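Local coordinates for protein catechol 1,2 dioxygenase (PDB 2XSU) that probably catalyses the iron(III)-dependent intradiol cleavage of catechol with O2 to cis,cis-muconate, an early step of the beta-ketoadipate pathway, at residues A[152-157]-A[230-235]; A[158-163]-A[224-229]; A[216-221]-A[252-257]. The protein carries 1 engineered substitution. All blocks are in the same frame, centred on the assembly; numbering follows the deposited sequence.

Interaction 1: residues A[152-157]-A[230-235]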
# COMPACT_ATOMS: atom_id res chain seq x y z
N GLU A 152 4.14 -42.52 -2.63
CA GLU A 152 4.89 -42.57 -1.37
C GLU A 152 5.87 -41.40 -1.29
O GLU A 152 6.53 -41.07 -2.29
CB GLU A 152 5.65 -43.91 -1.23
CG GLU A 152 6.56 -43.98 0.04
CD GLU A 152 7.36 -45.30 0.16
OE1 GLU A 152 7.57 -45.98 -0.87
OE2 GLU A 152 7.79 -45.65 1.30
N GLY A 153 5.99 -40.76 -0.12
CA GLY A 153 6.94 -39.68 0.10
C GLY A 153 6.47 -38.30 -0.34
O GLY A 153 7.25 -37.35 -0.33
N ALA A 154 5.19 -38.19 -0.68
CA ALA A 154 4.59 -36.88 -0.96
C ALA A 154 4.60 -36.04 0.32
O ALA A 154 4.35 -36.57 1.41
CB ALA A 154 3.18 -37.05 -1.49
N LYS A 155 4.89 -34.76 0.17
CA LYS A 155 4.97 -33.83 1.30
C LYS A 155 3.61 -33.16 1.52
O LYS A 155 3.19 -32.34 0.70
CB LYS A 155 6.03 -32.79 0.97
CG LYS A 155 6.46 -31.93 2.09
CD LYS A 155 7.70 -31.14 1.69
CE LYS A 155 8.04 -30.08 2.72
NZ LYS A 155 9.35 -29.41 2.45
N VAL A 156 2.93 -33.52 2.61
CA VAL A 156 1.59 -32.97 2.92
C VAL A 156 1.78 -31.95 4.03
O VAL A 156 2.07 -32.31 5.18
CB VAL A 156 0.61 -34.08 3.35
CG1 VAL A 156 -0.78 -33.47 3.69
CG2 VAL A 156 0.49 -35.13 2.23
N GLU A 157 1.64 -30.66 3.69
CA GLU A 157 1.82 -29.60 4.67
C GLU A 157 0.47 -29.08 5.07
O GLU A 157 -0.30 -28.69 4.20
CB GLU A 157 2.66 -28.46 4.09
CG GLU A 157 4.04 -28.90 3.65
CD GLU A 157 4.87 -27.72 3.21
OE1 GLU A 157 5.20 -26.86 4.06
OE2 GLU A 157 5.22 -27.67 1.99
N VAL A 230 0.52 -29.65 -1.09
CA VAL A 230 0.91 -31.04 -1.37
C VAL A 230 1.89 -31.02 -2.52
O VAL A 230 1.63 -30.42 -3.55
CB VAL A 230 -0.30 -31.97 -1.65
CG1 VAL A 230 0.18 -33.47 -1.75
CG2 VAL A 230 -1.38 -31.82 -0.54
N SER A 231 3.04 -31.67 -2.35
CA SER A 231 4.06 -31.68 -3.41
C SER A 231 4.73 -33.05 -3.46
O SER A 231 4.77 -33.73 -2.44
CB SER A 231 5.10 -30.57 -3.20
OG SER A 231 5.80 -30.69 -1.96
N ALA A 232 5.27 -33.41 -4.63
CA ALA A 232 6.00 -34.68 -4.80
C ALA A 232 6.81 -34.63 -6.08
O ALA A 232 6.37 -34.03 -7.06
CB ALA A 232 5.05 -35.83 -4.84
N PRO A 233 7.99 -35.27 -6.09
CA PRO A 233 8.78 -35.28 -7.34
C PRO A 233 7.99 -35.83 -8.50
O PRO A 233 7.34 -36.88 -8.39
CB PRO A 233 9.94 -36.24 -7.01
CG PRO A 233 10.10 -36.13 -5.54
CD PRO A 233 8.72 -35.87 -4.96
N GLY A 234 8.02 -35.09 -9.61
CA GLY A 234 7.29 -35.48 -10.81
C GLY A 234 5.85 -35.02 -10.92
O GLY A 234 5.18 -35.28 -11.93
N TYR A 235 5.35 -34.37 -9.86
CA TYR A 235 3.96 -33.89 -9.81
C TYR A 235 3.85 -32.38 -9.61
O TYR A 235 4.75 -31.74 -9.04
CB TYR A 235 3.16 -34.64 -8.73
CG TYR A 235 3.04 -36.12 -9.03
CD1 TYR A 235 1.96 -36.62 -9.76
CD2 TYR A 235 4.04 -37.02 -8.60
CE1 TYR A 235 1.87 -37.98 -10.07
CE2 TYR A 235 3.95 -38.37 -8.91
CZ TYR A 235 2.87 -38.84 -9.63
OH TYR A 235 2.77 -40.19 -9.94
O HOH W 1 4.23 -29.63 0.02
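Lys155 and Ser231 face each other as an antiparallel hydrogen-bonded pair where strand 155-159 begins and strand 221-231 gives way to a loop. Lys155 N gives its hydrogen to Ser231 O at 2.8 Å, the donor lying nearly in line with the carbonyl, while the return bond, from Ser231 N to Lys155 O, is longer at 3.1 Å and its donor is tilted from the carbonyl plane.

The side chain of Lys155 can be followed outward. Its CB lies 3.6 Å from Ser231 OG and also borders Ser231 O. CG is anti to the backbone N (chi1 -168°), and the extended chain beyond it brings CD alongside the same hydroxyl before leading the ammonium tip away from the 230-235 segment; on its way the side chain packs on Thr182 and Leu184 of strand 180-184.

Ser231 OG donates to a water at 2.7 Å. That water in turn donates to Lys155 O and to Glu157 OE2, so the carbonyl of Lys155 is gripped by two hydrogens, one from the main chain and one from solvent. Glu157 OE1 is bonded to Tyr112 OH.

On the opposite face from Lys155 and Ser231, Val156 CG2 and Val230 CG1 meet loosely at 4.3 Å across a non-hydrogen-bonded pair. Past the paired residues, the methyls of Ala154 and Ala232 touch at 4.0 Å. The two antiparallel strands, part of the mixed sheet of the intradiol dioxygenase domain (transthyretin clan), thus pair up to Lys155 and Ser231, after which a type II turn from Ala232 to Tyr235 leads back toward strand 238-244.

Interaction 2: residues A[158-163]-A[224-229]; sequences VWHANS and SHVHYF. With FE (Fe (III) ion), chain B.
Trp159 and His227 form an antiparallel hydrogen-bonded pair, joined by a 3.0 Å bond from His227 N to Trp159 O and a longer one, 3.3 Å, from Trp159 N to His227 O.

The same two residues also meet through their rings. Trp159 CG sits between its own backbone N and carbonyl carbon (chi1 67°), which swings the indole across the neighbouring strand. His227 CB then lies over the centre of the six-membered ring, 3.3 Å from its centroid, as a close CH-pi contact. The imidazole continues over the five-membered ring in an offset stack, centroids 4.3 Å apart and planes only 8° from parallel. At the far end of the indole, CH2 meets one face of the Phe229 ring, 3.8 Å from CE2, with the two rings inclined obliquely, completing an aromatic cluster.

On the other face of the sheet Val158 CG1 sits over the centre of the Tyr228 ring, 3.7 Å from its centroid, while Tyr228 OH is hydrogen-bonded to Tyr191 OH. Further along, His160 CB packs against Val226 CG2; the His160 ring is held at both nitrogens, ND1 giving a hydrogen to Ala161 O and NE2 bonded to Thr195 OG1. A water joins the diverging backbones, accepting from Ala161 N and donating to His225 O.

His225 and His227 each bind the iron(III) ion through NE2 at 2.1 Å. The indole stacked on His227, and the bond from His225 ND1 to Pro223 O, probably help to fix the two imidazoles from the second shell. With Tyr167, Tyr201 and a water, His225 and His227 complete the five-coordinate ferric site characteristic of intradiol ring-cleavage dioxygenases.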
# COMPACT_ATOMS: atom_id res chain seq x y z
N VAL A 158 0.18 -29.10 6.38
CA VAL A 158 -1.14 -28.66 6.89
C VAL A 158 -0.99 -27.59 7.95
O VAL A 158 -0.05 -27.62 8.78
CB VAL A 158 -2.00 -29.87 7.41
CG1 VAL A 158 -2.55 -30.67 6.25
CG2 VAL A 158 -1.15 -30.77 8.28
N TRP A 159 -1.88 -26.61 7.91
CA TRP A 159 -1.98 -25.63 8.99
C TRP A 159 -3.42 -25.19 9.17
O TRP A 159 -4.19 -25.12 8.20
CB TRP A 159 -1.00 -24.44 8.78
CG TRP A 159 -1.25 -23.48 7.57
CD1 TRP A 159 -1.74 -22.20 7.64
CD2 TRP A 159 -0.96 -23.72 6.18
NE1 TRP A 159 -1.80 -21.65 6.37
CE2 TRP A 159 -1.32 -22.56 5.46
CE3 TRP A 159 -0.45 -24.83 5.47
CZ2 TRP A 159 -1.20 -22.46 4.05
CZ3 TRP A 159 -0.31 -24.75 4.08
CH2 TRP A 159 -0.69 -23.55 3.37
N HIS A 160 -3.79 -24.89 10.41
CA HIS A 160 -5.18 -24.46 10.70
C HIS A 160 -5.28 -23.73 12.05
O HIS A 160 -4.29 -23.71 12.83
CB HIS A 160 -6.16 -25.65 10.60
CG HIS A 160 -6.06 -26.66 11.71
ND1 HIS A 160 -6.54 -26.45 12.99
CD2 HIS A 160 -5.58 -27.93 11.70
CE1 HIS A 160 -6.34 -27.54 13.72
NE2 HIS A 160 -5.77 -28.46 12.95
N ALA A 161 -6.45 -23.14 12.28
CA ALA A 161 -6.75 -22.37 13.49
C ALA A 161 -7.09 -23.22 14.72
O ALA A 161 -7.58 -24.39 14.61
CB ALA A 161 -7.90 -21.39 13.23
N ASN A 162 -6.84 -22.63 15.88
CA ASN A 162 -7.24 -23.26 17.16
C ASN A 162 -8.73 -23.05 17.48
O ASN A 162 -9.51 -22.59 16.62
CB ASN A 162 -6.31 -22.82 18.31
CG ASN A 162 -6.60 -21.41 18.83
OD1 ASN A 162 -7.47 -20.68 18.32
ND2 ASN A 162 -5.86 -21.03 19.88
N SER A 163 -9.13 -23.39 18.71
CA SER A 163 -10.56 -23.36 19.10
C SER A 163 -11.16 -21.96 19.17
O SER A 163 -12.39 -21.83 19.23
CB SER A 163 -10.79 -24.08 20.43
OG SER A 163 -10.46 -23.25 21.52
N SER A 224 -14.85 -22.58 8.89
CA SER A 224 -13.77 -23.49 9.35
C SER A 224 -13.11 -24.18 8.14
O SER A 224 -13.78 -24.56 7.15
CB SER A 224 -14.33 -24.54 10.27
OG SER A 224 -15.31 -25.27 9.56
N HIS A 225 -11.78 -24.34 8.22
CA HIS A 225 -11.03 -24.94 7.10
C HIS A 225 -9.64 -25.39 7.58
O HIS A 225 -9.14 -24.94 8.61
CB HIS A 225 -10.85 -23.92 5.94
CG HIS A 225 -10.14 -22.65 6.36
ND1 HIS A 225 -10.79 -21.59 6.95
CD2 HIS A 225 -8.83 -22.29 6.28
CE1 HIS A 225 -9.92 -20.63 7.22
NE2 HIS A 225 -8.72 -21.02 6.81
N VAL A 226 -9.05 -26.30 6.81
CA VAL A 226 -7.65 -26.70 7.02
C VAL A 226 -6.91 -26.48 5.70
O VAL A 226 -7.37 -26.90 4.62
CB VAL A 226 -7.57 -28.21 7.44
CG1 VAL A 226 -6.10 -28.70 7.53
CG2 VAL A 226 -8.30 -28.43 8.80
N HIS A 227 -5.76 -25.80 5.78
CA HIS A 227 -4.96 -25.49 4.60
C HIS A 227 -4.02 -26.65 4.24
O HIS A 227 -3.50 -27.32 5.14
CB HIS A 227 -4.05 -24.29 4.95
CG HIS A 227 -4.79 -23.00 5.15
ND1 HIS A 227 -5.12 -22.19 4.09
CD2 HIS A 227 -5.21 -22.35 6.27
CE1 HIS A 227 -5.74 -21.11 4.54
NE2 HIS A 227 -5.83 -21.19 5.85
N TYR A 228 -3.73 -26.80 2.94
CA TYR A 228 -2.78 -27.79 2.43
C TYR A 228 -1.84 -27.23 1.38
O TYR A 228 -2.30 -26.56 0.45
CB TYR A 228 -3.54 -28.93 1.74
CG TYR A 228 -4.22 -29.93 2.61
CD1 TYR A 228 -5.37 -29.60 3.34
CD2 TYR A 228 -3.74 -31.26 2.68
CE1 TYR A 228 -6.00 -30.54 4.14
CE2 TYR A 228 -4.39 -32.23 3.47
CZ TYR A 228 -5.53 -31.84 4.19
OH TYR A 228 -6.18 -32.74 4.98
N PHE A 229 -0.54 -27.52 1.51
CA PHE A 229 0.34 -27.64 0.33
C PHE A 229 0.63 -29.13 0.14
O PHE A 229 0.98 -29.81 1.11
CB PHE A 229 1.72 -26.98 0.52
CG PHE A 229 1.74 -25.48 0.52
CD1 PHE A 229 1.08 -24.73 -0.47
CD2 PHE A 229 2.48 -24.78 1.49
CE1 PHE A 229 1.13 -23.33 -0.49
CE2 PHE A 229 2.54 -23.39 1.47
CZ PHE A 229 1.86 -22.65 0.49
FE FE B . -6.91 -19.96 7.15
O HOH W 2 -8.05 -22.67 9.89
O HOH W 3 -5.93 -18.19 6.46

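Interaction 3: residues A[216-221]-A[252-257]; sequences LGRHGN and DDFAFA
Phe254, within a type I beta turn from Asp253 to Phe256, packs against the Gly220 backbone where two loops meet. An Asx turn is built into it: Asp253 OD1 accepts from Ala255 N, and the carboxylate also forms a salt bridge with Arg222.

The tight part centres on the Phe254 ring. Gly220 O lies over one face, 3.6 Å from CD2, Gly220 CA makes a CH-pi contact with the same ring, and Ala255 CB sits over the opposite face. Phe254 N is fixed by a straight bond to Asn221 O at 3.0 Å (165° at the hydrogen).

The flank toward the dimer interface is more weakly bonded, although Arg218 is buried there. Arg218 bends at chi3 to bring NH2 to Phe254 O, but that bond is weak, 124° at the hydrogen, and NH2 meets the Phe256 ring only obliquely; NH1 is bonded to Gly79 O. Phe256 also packs on Met19 of the second subunit.

On the partly exposed side His219 NE2 comes 3.0 Å from Asp252 O. His219 CG lies between backbone N and carbonyl carbon (chi1 78°), folding the ring back until ND1 accepts from Asn221 N at 3.0 Å, almost in the imidazole plane.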
# COMPACT_ATOMS: atom_id res chain seq x y z
N LEU A 216 -18.10 -1.13 3.30
CA LEU A 216 -18.71 -1.89 2.22
C LEU A 216 -19.95 -2.68 2.67
O LEU A 216 -20.58 -3.33 1.86
CB LEU A 216 -17.66 -2.84 1.59
CG LEU A 216 -16.48 -2.12 0.91
CD1 LEU A 216 -15.51 -3.16 0.38
CD2 LEU A 216 -16.97 -1.25 -0.24
N GLY A 217 -20.31 -2.56 3.95
CA GLY A 217 -21.45 -3.32 4.49
C GLY A 217 -21.22 -4.82 4.54
O GLY A 217 -22.18 -5.60 4.58
N ARG A 218 -19.95 -5.24 4.62
CA ARG A 218 -19.58 -6.65 4.52
C ARG A 218 -19.01 -7.23 5.82
O ARG A 218 -18.33 -6.56 6.60
CB ARG A 218 -18.53 -6.84 3.40
CG ARG A 218 -19.07 -6.71 1.99
CD ARG A 218 -17.96 -6.96 0.92
NE ARG A 218 -17.37 -8.27 1.16
CZ ARG A 218 -16.17 -8.67 0.74
NH1 ARG A 218 -15.40 -7.86 0.00
NH2 ARG A 218 -15.73 -9.86 1.11
N HIS A 219 -19.31 -8.51 6.06
CA HIS A 219 -18.67 -9.25 7.13
C HIS A 219 -17.24 -9.70 6.73
O HIS A 219 -16.90 -9.78 5.52
CB HIS A 219 -19.56 -10.43 7.58
CG HIS A 219 -19.51 -11.63 6.66
ND1 HIS A 219 -18.45 -12.51 6.65
CD2 HIS A 219 -20.40 -12.09 5.75
CE1 HIS A 219 -18.67 -13.45 5.75
NE2 HIS A 219 -19.84 -13.22 5.19
N GLY A 220 -16.42 -10.04 7.71
CA GLY A 220 -15.04 -10.48 7.49
C GLY A 220 -14.75 -11.89 7.93
O GLY A 220 -13.64 -12.19 8.35
N ASN A 221 -15.74 -12.77 7.79
CA ASN A 221 -15.64 -14.13 8.33
C ASN A 221 -15.28 -15.19 7.29
O ASN A 221 -15.76 -15.15 6.16
CB ASN A 221 -16.97 -14.54 8.99
CG ASN A 221 -17.37 -13.62 10.14
OD1 ASN A 221 -18.42 -12.96 10.08
ND2 ASN A 221 -16.53 -13.55 11.16
N ASP A 252 -20.50 -18.48 2.15
CA ASP A 252 -20.51 -17.02 2.38
C ASP A 252 -19.12 -16.64 2.96
O ASP A 252 -19.04 -15.83 3.89
CB ASP A 252 -21.63 -16.66 3.36
CG ASP A 252 -21.91 -15.15 3.47
OD1 ASP A 252 -21.66 -14.37 2.53
OD2 ASP A 252 -22.44 -14.77 4.54
N ASP A 253 -18.06 -17.24 2.43
CA ASP A 253 -16.67 -16.94 2.83
C ASP A 253 -16.28 -15.55 2.34
O ASP A 253 -16.43 -15.29 1.14
CB ASP A 253 -15.78 -18.00 2.16
CG ASP A 253 -14.29 -17.87 2.49
OD1 ASP A 253 -13.85 -17.07 3.35
OD2 ASP A 253 -13.51 -18.64 1.87
N PHE A 254 -15.79 -14.68 3.23
CA PHE A 254 -15.42 -13.29 2.82
C PHE A 254 -14.22 -13.29 1.86
O PHE A 254 -13.95 -12.27 1.23
CB PHE A 254 -15.17 -12.39 4.05
CG PHE A 254 -13.72 -12.21 4.41
CD1 PHE A 254 -13.09 -11.00 4.18
CD2 PHE A 254 -12.98 -13.27 4.95
CE1 PHE A 254 -11.72 -10.85 4.51
CE2 PHE A 254 -11.61 -13.13 5.26
CZ PHE A 254 -10.99 -11.91 5.04
N ALA A 255 -13.50 -14.42 1.77
CA ALA A 255 -12.38 -14.56 0.81
C ALA A 255 -12.69 -15.52 -0.36
O ALA A 255 -11.83 -15.80 -1.19
CB ALA A 255 -11.09 -14.93 1.55
N PHE A 256 -13.94 -15.97 -0.47
CA PHE A 256 -14.40 -16.69 -1.69
C PHE A 256 -13.64 -17.96 -2.06
O PHE A 256 -13.49 -18.27 -3.25
CB PHE A 256 -14.45 -15.69 -2.88
CG PHE A 256 -15.07 -14.40 -2.51
CD1 PHE A 256 -16.46 -14.31 -2.40
CD2 PHE A 256 -14.27 -13.30 -2.17
CE1 PHE A 256 -17.07 -13.11 -1.99
CE2 PHE A 256 -14.88 -12.09 -1.75
CZ PHE A 256 -16.28 -12.02 -1.65
N ALA A 257 -13.21 -18.73 -1.06
CA ALA A 257 -12.33 -19.88 -1.30
C ALA A 257 -13.06 -21.21 -1.43
O ALA A 257 -12.48 -22.18 -1.95
CB ALA A 257 -11.30 -19.97 -0.18

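Followed from the N terminus, the chain enters strand 155-159 through 152-157 and continues directly into 158-163. After helix 208-215 it passes through 216-221 into strand 221-231, where 224-229 and the first residues of 230-235 pair back. Interaction 2 therefore closes a loop nested inside that of interaction 1, and the two join end to end along one strand pair, linked by Glu157 N and Phe229 O at 2.8 Å. Interaction 3 closes only when 252-257 returns to 216-221, so its loop crosses both others. About 32 Å from interaction 1, centre to centre, it joins the loop between helix 208-215 and strand 221-231 to that between strands 238-244 and 263-269, beside the second subunit.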